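Protein argonaute (Marinitoga piezophila, PDB 5I4A) uses short guide RNAs with a 5'-hydroxyl end to bind complementary single-stranded DNA or RNA targets and cleave them with the help of divalent metal ions. Local coordinates at residues Y569-K574 with Y617-P622; V582-L587 with E597-I602. All blocks are in the same frame, centred on the assembly; numbering follows the deposited sequence.

Contact 1 of 2, residues Y569-K574 with Y617-P622. With nucleotides of chain B.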
# COMPACT_ATOMS: atom_id res chain seq x y z
N TYR A 569 0.72 -2.90 -17.62
CA TYR A 569 1.66 -3.92 -17.18
C TYR A 569 1.47 -4.19 -15.69
O TYR A 569 0.85 -3.41 -14.97
CB TYR A 569 3.12 -3.50 -17.42
CG TYR A 569 3.55 -3.43 -18.87
CD1 TYR A 569 3.07 -2.44 -19.71
CD2 TYR A 569 4.45 -4.35 -19.39
CE1 TYR A 569 3.46 -2.36 -21.03
CE2 TYR A 569 4.86 -4.28 -20.72
CZ TYR A 569 4.35 -3.28 -21.53
OH TYR A 569 4.75 -3.21 -22.84
N ILE A 570 2.01 -5.33 -15.25
CA ILE A 570 2.05 -5.69 -13.84
C ILE A 570 3.45 -6.18 -13.53
O ILE A 570 3.98 -7.05 -14.23
CB ILE A 570 1.03 -6.79 -13.48
CG1 ILE A 570 -0.37 -6.41 -13.94
CG2 ILE A 570 1.03 -7.05 -11.98
CD1 ILE A 570 -1.38 -7.47 -13.63
N TYR A 571 4.06 -5.63 -12.48
CA TYR A 571 5.30 -6.18 -11.96
C TYR A 571 5.06 -6.73 -10.56
O TYR A 571 4.21 -6.24 -9.81
CB TYR A 571 6.44 -5.15 -11.97
CG TYR A 571 6.38 -4.06 -10.93
CD1 TYR A 571 6.83 -4.28 -9.63
CD2 TYR A 571 5.92 -2.79 -11.24
CE1 TYR A 571 6.80 -3.28 -8.67
CE2 TYR A 571 5.88 -1.78 -10.29
CZ TYR A 571 6.32 -2.03 -9.01
OH TYR A 571 6.29 -1.04 -8.06
N TYR A 572 5.81 -7.77 -10.24
CA TYR A 572 5.75 -8.41 -8.92
C TYR A 572 7.12 -8.24 -8.27
O TYR A 572 8.06 -8.98 -8.61
CB TYR A 572 5.38 -9.89 -9.05
CG TYR A 572 3.99 -10.11 -9.62
CD1 TYR A 572 3.75 -10.01 -10.98
CD2 TYR A 572 2.92 -10.42 -8.79
CE1 TYR A 572 2.48 -10.20 -11.50
CE2 TYR A 572 1.65 -10.62 -9.30
CZ TYR A 572 1.44 -10.51 -10.66
OH TYR A 572 0.18 -10.71 -11.18
N PRO A 573 7.28 -7.29 -7.36
CA PRO A 573 8.60 -7.01 -6.81
C PRO A 573 9.07 -8.14 -5.90
O PRO A 573 8.28 -8.92 -5.37
CB PRO A 573 8.40 -5.72 -6.01
CG PRO A 573 6.95 -5.75 -5.63
CD PRO A 573 6.24 -6.42 -6.78
N LYS A 574 10.40 -8.22 -5.75
CA LYS A 574 10.98 -9.25 -4.89
C LYS A 574 10.51 -9.06 -3.46
O LYS A 574 10.50 -7.94 -2.93
CB LYS A 574 12.50 -9.21 -4.96
CG LYS A 574 13.16 -10.31 -4.14
CD LYS A 574 14.64 -10.48 -4.46
CE LYS A 574 15.50 -9.46 -3.73
NZ LYS A 574 15.26 -8.06 -4.19
N TYR A 617 12.25 -1.90 -1.76
CA TYR A 617 10.96 -1.25 -1.88
C TYR A 617 10.08 -1.98 -2.89
O TYR A 617 10.57 -2.62 -3.82
CB TYR A 617 11.14 0.21 -2.29
CG TYR A 617 11.83 1.05 -1.24
CD1 TYR A 617 11.45 0.98 0.09
CD2 TYR A 617 12.87 1.91 -1.57
CE1 TYR A 617 12.08 1.74 1.06
CE2 TYR A 617 13.50 2.68 -0.61
CZ TYR A 617 13.10 2.59 0.71
OH TYR A 617 13.72 3.35 1.67
N LYS A 618 8.77 -1.86 -2.70
CA LYS A 618 7.79 -2.47 -3.60
C LYS A 618 7.24 -1.49 -4.62
O LYS A 618 6.94 -1.90 -5.75
CB LYS A 618 6.63 -3.06 -2.79
CG LYS A 618 7.02 -4.27 -1.97
CD LYS A 618 6.17 -4.42 -0.72
CE LYS A 618 6.66 -5.58 0.13
NZ LYS A 618 6.25 -5.45 1.55
N LEU A 619 7.12 -0.23 -4.27
CA LEU A 619 6.62 0.82 -5.14
C LEU A 619 7.77 1.69 -5.64
O LEU A 619 8.84 1.72 -5.02
CB LEU A 619 5.61 1.70 -4.40
CG LEU A 619 4.37 0.94 -3.91
CD1 LEU A 619 3.52 1.81 -2.99
CD2 LEU A 619 3.56 0.45 -5.09
N PRO A 620 7.60 2.39 -6.76
CA PRO A 620 8.63 3.33 -7.20
C PRO A 620 8.91 4.34 -6.11
O PRO A 620 8.00 4.80 -5.41
CB PRO A 620 8.02 3.99 -8.44
CG PRO A 620 6.55 3.71 -8.35
CD PRO A 620 6.44 2.39 -7.67
N TYR A 621 10.19 4.67 -5.94
CA TYR A 621 10.63 5.49 -4.81
C TYR A 621 9.84 6.79 -4.65
O TYR A 621 9.44 7.09 -3.51
CB TYR A 621 12.14 5.75 -4.94
CG TYR A 621 12.80 6.28 -3.69
CD1 TYR A 621 12.50 5.76 -2.44
CD2 TYR A 621 13.75 7.29 -3.77
CE1 TYR A 621 13.12 6.25 -1.30
CE2 TYR A 621 14.37 7.78 -2.64
CZ TYR A 621 14.05 7.26 -1.40
OH TYR A 621 14.68 7.75 -0.28
N PRO A 622 9.58 7.58 -5.70
CA PRO A 622 8.74 8.78 -5.48
C PRO A 622 7.37 8.46 -4.91
O PRO A 622 6.88 9.21 -4.05
CB PRO A 622 8.65 9.40 -6.89
CG PRO A 622 9.03 8.31 -7.83
CD PRO A 622 10.04 7.49 -7.09
P C B 5 6.29 -4.05 4.80
OP1 C B 5 5.65 -4.23 3.47
OP2 C B 5 6.46 -2.67 5.34
O5' C B 5 5.46 -4.89 5.87
C5' C B 5 5.26 -6.29 5.71
C4' C B 5 4.85 -6.94 7.01
O4' C B 5 5.82 -6.61 8.03
C3' C B 5 3.51 -6.50 7.57
O3' C B 5 2.45 -7.27 7.03
C2' C B 5 3.67 -6.69 9.08
O2' C B 5 3.32 -8.01 9.46
C1' C B 5 5.18 -6.50 9.28
N1 C B 5 5.56 -5.21 9.90
C2 C B 5 5.42 -5.03 11.28
O2 C B 5 4.96 -5.96 11.96
N3 C B 5 5.79 -3.86 11.84
C4 C B 5 6.28 -2.88 11.09
N4 C B 5 6.63 -1.74 11.69
C5 C B 5 6.44 -3.03 9.68
C6 C B 5 6.08 -4.20 9.14
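With chi1 at 74°, the ring of Tyr571 takes the crowded position between its own backbone N and carbonyl carbon, and this directs the phenol from strand 568-571 toward the loop ahead of helix 621-631. Lys618 has CG anti to the carbonyl carbon, and beyond CG its chain runs extended, away from the tyrosine and toward the RNA. The phenol meets the backbone of that loop: Tyr571 OH donates a hydrogen bond to Lys618 O at 2.5 Å. The oxygen lies in the plane of the ring, at its edge, and the hydroxyl arrives in the carbonyl plane on a lone pair, with a C=O...O angle of 141°. Pro620, at the N-cap position of the helix, crosses the tyrosine obliquely and brings CD to 3.5 Å from Tyr571 OH. Pro573 packs at about a right angle on the root of the lysine, Pro573 CG lying 3.9 Å from Lys618 CB, while Pro573 CB sits at the edge of the Tyr571 ring. Tyr603 of helix 595-605 meets the same ring edge-to-face. Lys618 NZ ends beside OP1 of C5 of chain B, modelled too close for its distance to be trusted; Tyr617 also packs on an RNA phosphate. Leu619 points its CB away from the strand, and its side chain comes within about 3 Å of that of Asn627, an inferred active-site residue. One short, well-directed bond thus satisfies a main-chain carbonyl and helps hold that peptide in its orientation, while Lys618 turns its ammonium to the guide backbone, where its charge would probably offset that of the phosphate.

Contact 2 of 2, residues V582-L587 with E597-I602; sequences VEVKIL and EIIEQI
Val584 CG1 stands at the centre of the meeting, 3.6 Å from Ile602 CD1 and 3.7 Å from Ile599 CD1. Ile602 reaches it tip to tip, whereas Ile599 and the valine slide past each other in opposite directions. Two residues along the strand, Ile586 crosses both Ile598 and Ile599 obliquely; its CD1 touches Ile598 CG2 at 3.7 Å and lies equally far from Ile599 CD1. Ile599 CD1 therefore touches both Val584 and Ile586. It gets there because chi1 (-59°) and chi2 (-58°) bend the chain so that CD1 comes toward the strand, although the CB bond does not point at it. The interface is purely apolar and buried. Strand alternation puts Val584 and Ile586 on this face and turns Lys585 away, while the helical repeat lines up Ile598, Ile599 and Ile602. Farther out, Ile598 packs on Phe515 and Ile602 on Leu517, both of strand 513-519, and Gln601 OE1 is hydrogen-bonded to Tyr445 OH. Helix 595-605 thus lies across one face of the RNase H-like PIWI sheet, its segment 597-602 at 137° to strand segment 582-587; strand 582-589 runs between strands 568-571 and 539-546.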
# COMPACT_ATOMS: atom_id res chain seq x y z
N VAL A 582 1.90 -5.20 -8.62
CA VAL A 582 1.74 -3.76 -8.74
C VAL A 582 1.40 -3.46 -10.19
O VAL A 582 2.20 -3.72 -11.09
CB VAL A 582 3.01 -3.00 -8.32
CG1 VAL A 582 2.84 -1.52 -8.59
CG2 VAL A 582 3.31 -3.24 -6.85
N GLU A 583 0.20 -2.92 -10.41
CA GLU A 583 -0.26 -2.60 -11.76
C GLU A 583 0.24 -1.23 -12.19
O GLU A 583 0.24 -0.28 -11.40
CB GLU A 583 -1.79 -2.64 -11.82
CG GLU A 583 -2.34 -3.67 -12.77
CD GLU A 583 -3.85 -3.61 -12.88
OE1 GLU A 583 -4.35 -2.79 -13.68
OE2 GLU A 583 -4.53 -4.39 -12.17
N VAL A 584 0.67 -1.14 -13.44
CA VAL A 584 1.19 0.10 -14.02
C VAL A 584 0.46 0.34 -15.33
O VAL A 584 0.51 -0.50 -16.24
CB VAL A 584 2.71 0.02 -14.25
CG1 VAL A 584 3.26 1.37 -14.64
CG2 VAL A 584 3.42 -0.51 -13.01
N LYS A 585 -0.22 1.48 -15.43
CA LYS A 585 -1.01 1.81 -16.61
C LYS A 585 -0.57 3.16 -17.15
O LYS A 585 -0.70 4.18 -16.46
CB LYS A 585 -2.51 1.84 -16.29
CG LYS A 585 -3.38 2.26 -17.46
CD LYS A 585 -4.83 2.46 -17.06
CE LYS A 585 -5.68 2.75 -18.28
NZ LYS A 585 -5.06 3.79 -19.15
N ILE A 586 -0.08 3.18 -18.38
CA ILE A 586 0.32 4.42 -19.05
C ILE A 586 -0.95 5.11 -19.54
O ILE A 586 -1.47 4.77 -20.60
CB ILE A 586 1.31 4.17 -20.19
CG1 ILE A 586 2.44 3.24 -19.74
CG2 ILE A 586 1.88 5.49 -20.69
CD1 ILE A 586 3.35 3.85 -18.70
N LEU A 587 -1.45 6.07 -18.77
CA LEU A 587 -2.64 6.81 -19.19
C LEU A 587 -2.33 7.66 -20.42
O LEU A 587 -3.09 7.65 -21.40
CB LEU A 587 -3.14 7.69 -18.05
CG LEU A 587 -4.37 7.21 -17.28
CD1 LEU A 587 -4.94 8.34 -16.44
CD2 LEU A 587 -5.43 6.68 -18.24
N GLU A 597 9.97 0.94 -22.35
CA GLU A 597 11.06 1.64 -21.68
C GLU A 597 10.57 2.37 -20.44
O GLU A 597 11.25 2.38 -19.41
CB GLU A 597 11.73 2.61 -22.65
CG GLU A 597 12.55 1.93 -23.73
CD GLU A 597 12.88 2.87 -24.87
OE1 GLU A 597 12.13 3.85 -25.07
OE2 GLU A 597 13.89 2.63 -25.57
N ILE A 598 9.39 2.99 -20.52
CA ILE A 598 8.81 3.66 -19.36
C ILE A 598 8.54 2.65 -18.25
O ILE A 598 8.82 2.91 -17.07
CB ILE A 598 7.52 4.41 -19.76
CG1 ILE A 598 7.84 5.50 -20.78
CG2 ILE A 598 6.85 5.01 -18.53
CD1 ILE A 598 6.61 6.23 -21.29
N ILE A 599 7.98 1.49 -18.60
CA ILE A 599 7.69 0.47 -17.60
C ILE A 599 8.96 0.01 -16.91
O ILE A 599 8.99 -0.21 -15.69
CB ILE A 599 6.94 -0.71 -18.25
CG1 ILE A 599 5.64 -0.23 -18.90
CG2 ILE A 599 6.67 -1.80 -17.23
CD1 ILE A 599 4.69 0.45 -17.95
N GLU A 600 10.05 -0.15 -17.68
CA GLU A 600 11.31 -0.58 -17.09
C GLU A 600 11.86 0.48 -16.14
O GLU A 600 12.42 0.15 -15.09
CB GLU A 600 12.32 -0.90 -18.18
CG GLU A 600 13.67 -1.40 -17.65
CD GLU A 600 14.76 -1.34 -18.69
OE1 GLU A 600 15.55 -2.30 -18.78
OE2 GLU A 600 14.82 -0.33 -19.42
N GLN A 601 11.70 1.77 -16.49
CA GLN A 601 12.19 2.82 -15.60
C GLN A 601 11.37 2.88 -14.32
O GLN A 601 11.91 3.14 -13.24
CB GLN A 601 12.16 4.17 -16.31
CG GLN A 601 13.30 4.37 -17.29
CD GLN A 601 13.23 5.71 -17.99
OE1 GLN A 601 12.98 6.74 -17.36
NE2 GLN A 601 13.43 5.71 -19.30
N ILE A 602 10.06 2.63 -14.41
CA ILE A 602 9.22 2.64 -13.22
C ILE A 602 9.62 1.50 -12.29
O ILE A 602 9.66 1.67 -11.07
CB ILE A 602 7.73 2.56 -13.62
CG1 ILE A 602 7.30 3.86 -14.31
CG2 ILE A 602 6.86 2.26 -12.41
CD1 ILE A 602 5.95 3.79 -14.95

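How the contacts relate
Contacts 1 and 2 are centred 10 Å apart in the PIWI domain and both reach the same sheet, in which strands 568-571 and 582-589 are antiparallel neighbours. Main-chain pairing joins them directly: Tyr569 O is 2.7 Å from Val584 N, and Tyr571 O is 2.8 Å from Val582 N, both probable hydrogen bonds. Side chains add to the join where Tyr569 CD1 packs 3.5 Å from Ile599 CG1. Contact 1 is nearer the probable catalytic centre: the side chain of Leu619 is about 6 Å from that of Asp519, which probably binds a metal ion, against about 11 Å for Val584. Contact 1 reaches the RNA, whereas contact 2 stays about 9 Å from its nearest atom.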